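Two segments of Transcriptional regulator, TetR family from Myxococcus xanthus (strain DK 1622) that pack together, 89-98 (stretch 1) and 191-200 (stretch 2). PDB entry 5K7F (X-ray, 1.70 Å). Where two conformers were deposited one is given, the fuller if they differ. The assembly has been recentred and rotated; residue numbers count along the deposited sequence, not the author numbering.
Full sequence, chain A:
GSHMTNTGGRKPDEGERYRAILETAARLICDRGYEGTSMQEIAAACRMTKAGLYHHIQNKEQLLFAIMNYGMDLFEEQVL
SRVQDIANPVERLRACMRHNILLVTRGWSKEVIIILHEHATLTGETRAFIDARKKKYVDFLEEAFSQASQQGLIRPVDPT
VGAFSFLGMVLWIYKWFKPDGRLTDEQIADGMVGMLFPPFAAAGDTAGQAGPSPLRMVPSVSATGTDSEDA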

# COMPACT_ATOMS: atom_id res chain seq x y z
N PRO A 89 -1.60 -25.39 7.22
CA PRO A 89 -1.91 -24.11 6.55
C PRO A 89 -1.48 -22.88 7.33
O PRO A 89 -1.16 -21.86 6.70
CB PRO A 89 -3.43 -24.16 6.37
CG PRO A 89 -3.93 -25.10 7.47
CD PRO A 89 -2.81 -26.12 7.62
N VAL A 90 -1.48 -22.92 8.67
CA VAL A 90 -0.93 -21.79 9.41
C VAL A 90 0.60 -21.74 9.28
O VAL A 90 1.16 -20.65 9.10
CB VAL A 90 -1.39 -21.78 10.88
CG1 VAL A 90 -0.61 -22.70 11.78
CG2 VAL A 90 -1.33 -20.34 11.41
N GLU A 91 1.28 -22.89 9.29
CA GLU A 91 2.72 -22.89 9.02
C GLU A 91 3.00 -22.36 7.63
O GLU A 91 3.97 -21.60 7.42
CB GLU A 91 3.30 -24.31 9.14
CG GLU A 91 3.34 -24.91 10.55
CD GLU A 91 4.05 -26.28 10.59
OE1 GLU A 91 4.69 -26.69 9.58
OE2 GLU A 91 3.93 -26.95 11.64
N ARG A 92 2.16 -22.68 6.68
CA ARG A 92 2.31 -22.19 5.33
C ARG A 92 2.14 -20.65 5.26
O ARG A 92 2.92 -19.95 4.66
CB ARG A 92 1.33 -22.87 4.41
CG ARG A 92 1.57 -22.67 2.97
CD ARG A 92 0.95 -23.77 2.14
NE ARG A 92 -0.42 -23.60 1.99
CZ ARG A 92 -1.35 -24.42 2.45
NH1 ARG A 92 -1.02 -25.47 3.09
NH2 ARG A 92 -2.59 -24.12 2.30
N LEU A 93 1.12 -20.14 5.93
CA LEU A 93 0.90 -18.69 5.93
C LEU A 93 2.05 -17.96 6.62
O LEU A 93 2.51 -16.90 6.14
CB LEU A 93 -0.43 -18.39 6.61
CG LEU A 93 -1.66 -18.60 5.72
CD1 LEU A 93 -2.85 -18.73 6.61
CD2 LEU A 93 -1.78 -17.47 4.71
N ARG A 94 2.57 -18.53 7.72
CA ARG A 94 3.68 -17.91 8.43
C ARG A 94 4.94 -17.86 7.56
O ARG A 94 5.64 -16.83 7.51
CB ARG A 94 4.01 -18.68 9.72
CG ARG A 94 2.95 -18.58 10.77
CD ARG A 94 3.33 -19.37 12.03
NE ARG A 94 2.26 -19.34 13.01
CZ ARG A 94 1.86 -20.38 13.74
NH1 ARG A 94 2.46 -21.56 13.61
NH2 ARG A 94 0.85 -20.24 14.59
N ALA A 95 5.21 -18.93 6.84
CA ALA A 95 6.36 -18.96 5.94
C ALA A 95 6.15 -18.05 4.74
O ALA A 95 7.09 -17.38 4.30
CB ALA A 95 6.65 -20.39 5.49
N CYS A 96 4.90 -18.01 4.22
CA CYS A 96 4.59 -17.19 3.05
C CYS A 96 4.78 -15.71 3.38
O CYS A 96 5.40 -14.96 2.62
CB CYS A 96 3.17 -17.48 2.59
SG CYS A 96 2.75 -16.88 0.94
N MET A 97 4.30 -15.30 4.55
CA MET A 97 4.46 -13.93 4.99
C MET A 97 5.93 -13.54 5.13
O MET A 97 6.34 -12.46 4.69
CB MET A 97 3.76 -13.71 6.33
CG MET A 97 3.83 -12.24 6.75
SD MET A 97 2.82 -11.89 8.20
CE MET A 97 1.53 -10.94 7.44
N ARG A 98 6.73 -14.41 5.78
CA ARG A 98 8.14 -14.10 5.94
C ARG A 98 8.83 -13.98 4.57
O ARG A 98 9.49 -12.96 4.29
CB ARG A 98 8.80 -15.14 6.82
CG ARG A 98 10.27 -14.86 7.14
CD ARG A 98 10.81 -15.92 8.09
NE ARG A 98 12.12 -15.61 8.67
CZ ARG A 98 12.34 -14.84 9.75
NH1 ARG A 98 11.34 -14.22 10.40
NH2 ARG A 98 13.58 -14.69 10.18
N GLY A 191 7.62 -9.92 13.94
CA GLY A 191 6.54 -9.20 14.59
C GLY A 191 5.22 -9.32 13.86
O GLY A 191 4.16 -9.48 14.49
N MET A 192 5.26 -9.21 12.52
CA MET A 192 4.03 -9.28 11.73
C MET A 192 3.42 -10.67 11.80
O MET A 192 2.20 -10.83 11.95
CB MET A 192 4.32 -8.91 10.28
CG MET A 192 4.42 -7.40 10.06
SD MET A 192 4.39 -6.89 8.32
CE MET A 192 4.82 -5.19 8.56
N VAL A 193 4.26 -11.70 11.71
CA VAL A 193 3.78 -13.07 11.76
C VAL A 193 3.20 -13.34 13.13
O VAL A 193 2.20 -14.05 13.26
CB VAL A 193 4.91 -14.07 11.42
CG1 VAL A 193 4.51 -15.47 11.76
CG2 VAL A 193 5.22 -13.97 9.94
N GLY A 194 3.84 -12.79 14.16
CA GLY A 194 3.36 -12.98 15.52
C GLY A 194 2.00 -12.34 15.75
O GLY A 194 1.21 -12.85 16.55
N MET A 195 1.72 -11.25 15.04
CA MET A 195 0.42 -10.56 15.14
C MET A 195 -0.69 -11.33 14.46
O MET A 195 -1.79 -11.49 15.02
CB MET A 195 0.49 -9.18 14.49
CG MET A 195 1.27 -8.16 15.19
SD MET A 195 0.67 -6.53 14.65
CE MET A 195 -0.65 -6.31 15.75
N LEU A 196 -0.47 -11.73 13.20
CA LEU A 196 -1.54 -12.36 12.45
C LEU A 196 -1.68 -13.84 12.75
O LEU A 196 -2.79 -14.37 12.72
CB LEU A 196 -1.32 -12.17 10.95
CG LEU A 196 -1.89 -10.93 10.26
CD1 LEU A 196 -2.19 -11.26 8.81
CD2 LEU A 196 -3.13 -10.33 10.94
N PHE A 197 -0.57 -14.52 13.02
CA PHE A 197 -0.55 -15.98 13.12
C PHE A 197 0.13 -16.43 14.42
O PHE A 197 1.07 -17.22 14.40
CB PHE A 197 0.15 -16.58 11.91
CG PHE A 197 -0.33 -16.04 10.58
CD1 PHE A 197 -1.63 -16.23 10.16
CD2 PHE A 197 0.52 -15.32 9.75
CE1 PHE A 197 -2.06 -15.73 8.95
CE2 PHE A 197 0.10 -14.85 8.53
CZ PHE A 197 -1.20 -15.04 8.13
N PRO A 198 -0.33 -15.95 15.56
CA PRO A 198 0.21 -16.43 16.83
C PRO A 198 -0.20 -17.86 17.09
O PRO A 198 -1.12 -18.38 16.43
CB PRO A 198 -0.43 -15.49 17.85
CG PRO A 198 -1.77 -15.24 17.27
CD PRO A 198 -1.53 -15.14 15.77
N PRO A 199 0.42 -18.54 18.04
CA PRO A 199 -0.16 -19.80 18.53
C PRO A 199 -1.61 -19.60 18.95
O PRO A 199 -1.95 -18.64 19.66
CB PRO A 199 0.74 -20.16 19.72
CG PRO A 199 2.07 -19.52 19.37
CD PRO A 199 1.75 -18.27 18.62
N PHE A 200 -2.46 -20.50 18.49
CA PHE A 200 -3.89 -20.40 18.74
C PHE A 200 -4.49 -21.80 18.87
O PHE A 200 -4.28 -22.63 17.99
CB PHE A 200 -4.58 -19.63 17.61
CG PHE A 200 -6.08 -19.63 17.71
CD1 PHE A 200 -6.73 -18.83 18.62
CD2 PHE A 200 -6.83 -20.46 16.90
CE1 PHE A 200 -8.11 -18.85 18.70
CE2 PHE A 200 -8.19 -20.48 16.98
CZ PHE A 200 -8.84 -19.68 17.88

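The polar link between the two stretches is made by Arg 94, whose guanidinium reaches the backbone carbonyls where the second helix ends. Arg 94 NE donates a hydrogen bond to Phe 197 O (2.8 Å), and Arg 94 NH2 adds weak ones to Phe 197 O (3.0 Å) and Pro 198 O (3.3 Å). Both acceptors lie near the guanidinium plane, at its edge, where the N-H groups point. Phe 197 is the first residue to leave helical geometry, and an arginine suits this place because its long side chain, m at chi1 and extended through chi3, carries several donors to neighbouring carbonyls. Its aliphatic part also packs, with Arg 94 CG 3.6 Å from Val 193 CG1 and equally close to Phe 197 CB.

Beneath this link, Phe 197 buries the largest area of any residue here. Leu 93 CB sits over one ring face, 3.8 Å from Phe 197 CZ, in a CH-pi contact, while Val 90 CG2 approaches Phe 197 CB at 4.1 Å.

One turn beyond Leu 93, Met 97 extends its unbranched side chain across the second helix. Met 97 SD lies 3.6 Å from Val 193 CG2 and 3.9 Å from Met 192 CB, and Met 97 CE reaches Leu 196 CD1 at 4.0 Å. The helices run roughly antiparallel, at 149°, their axes 9.7 Å apart at closest approach.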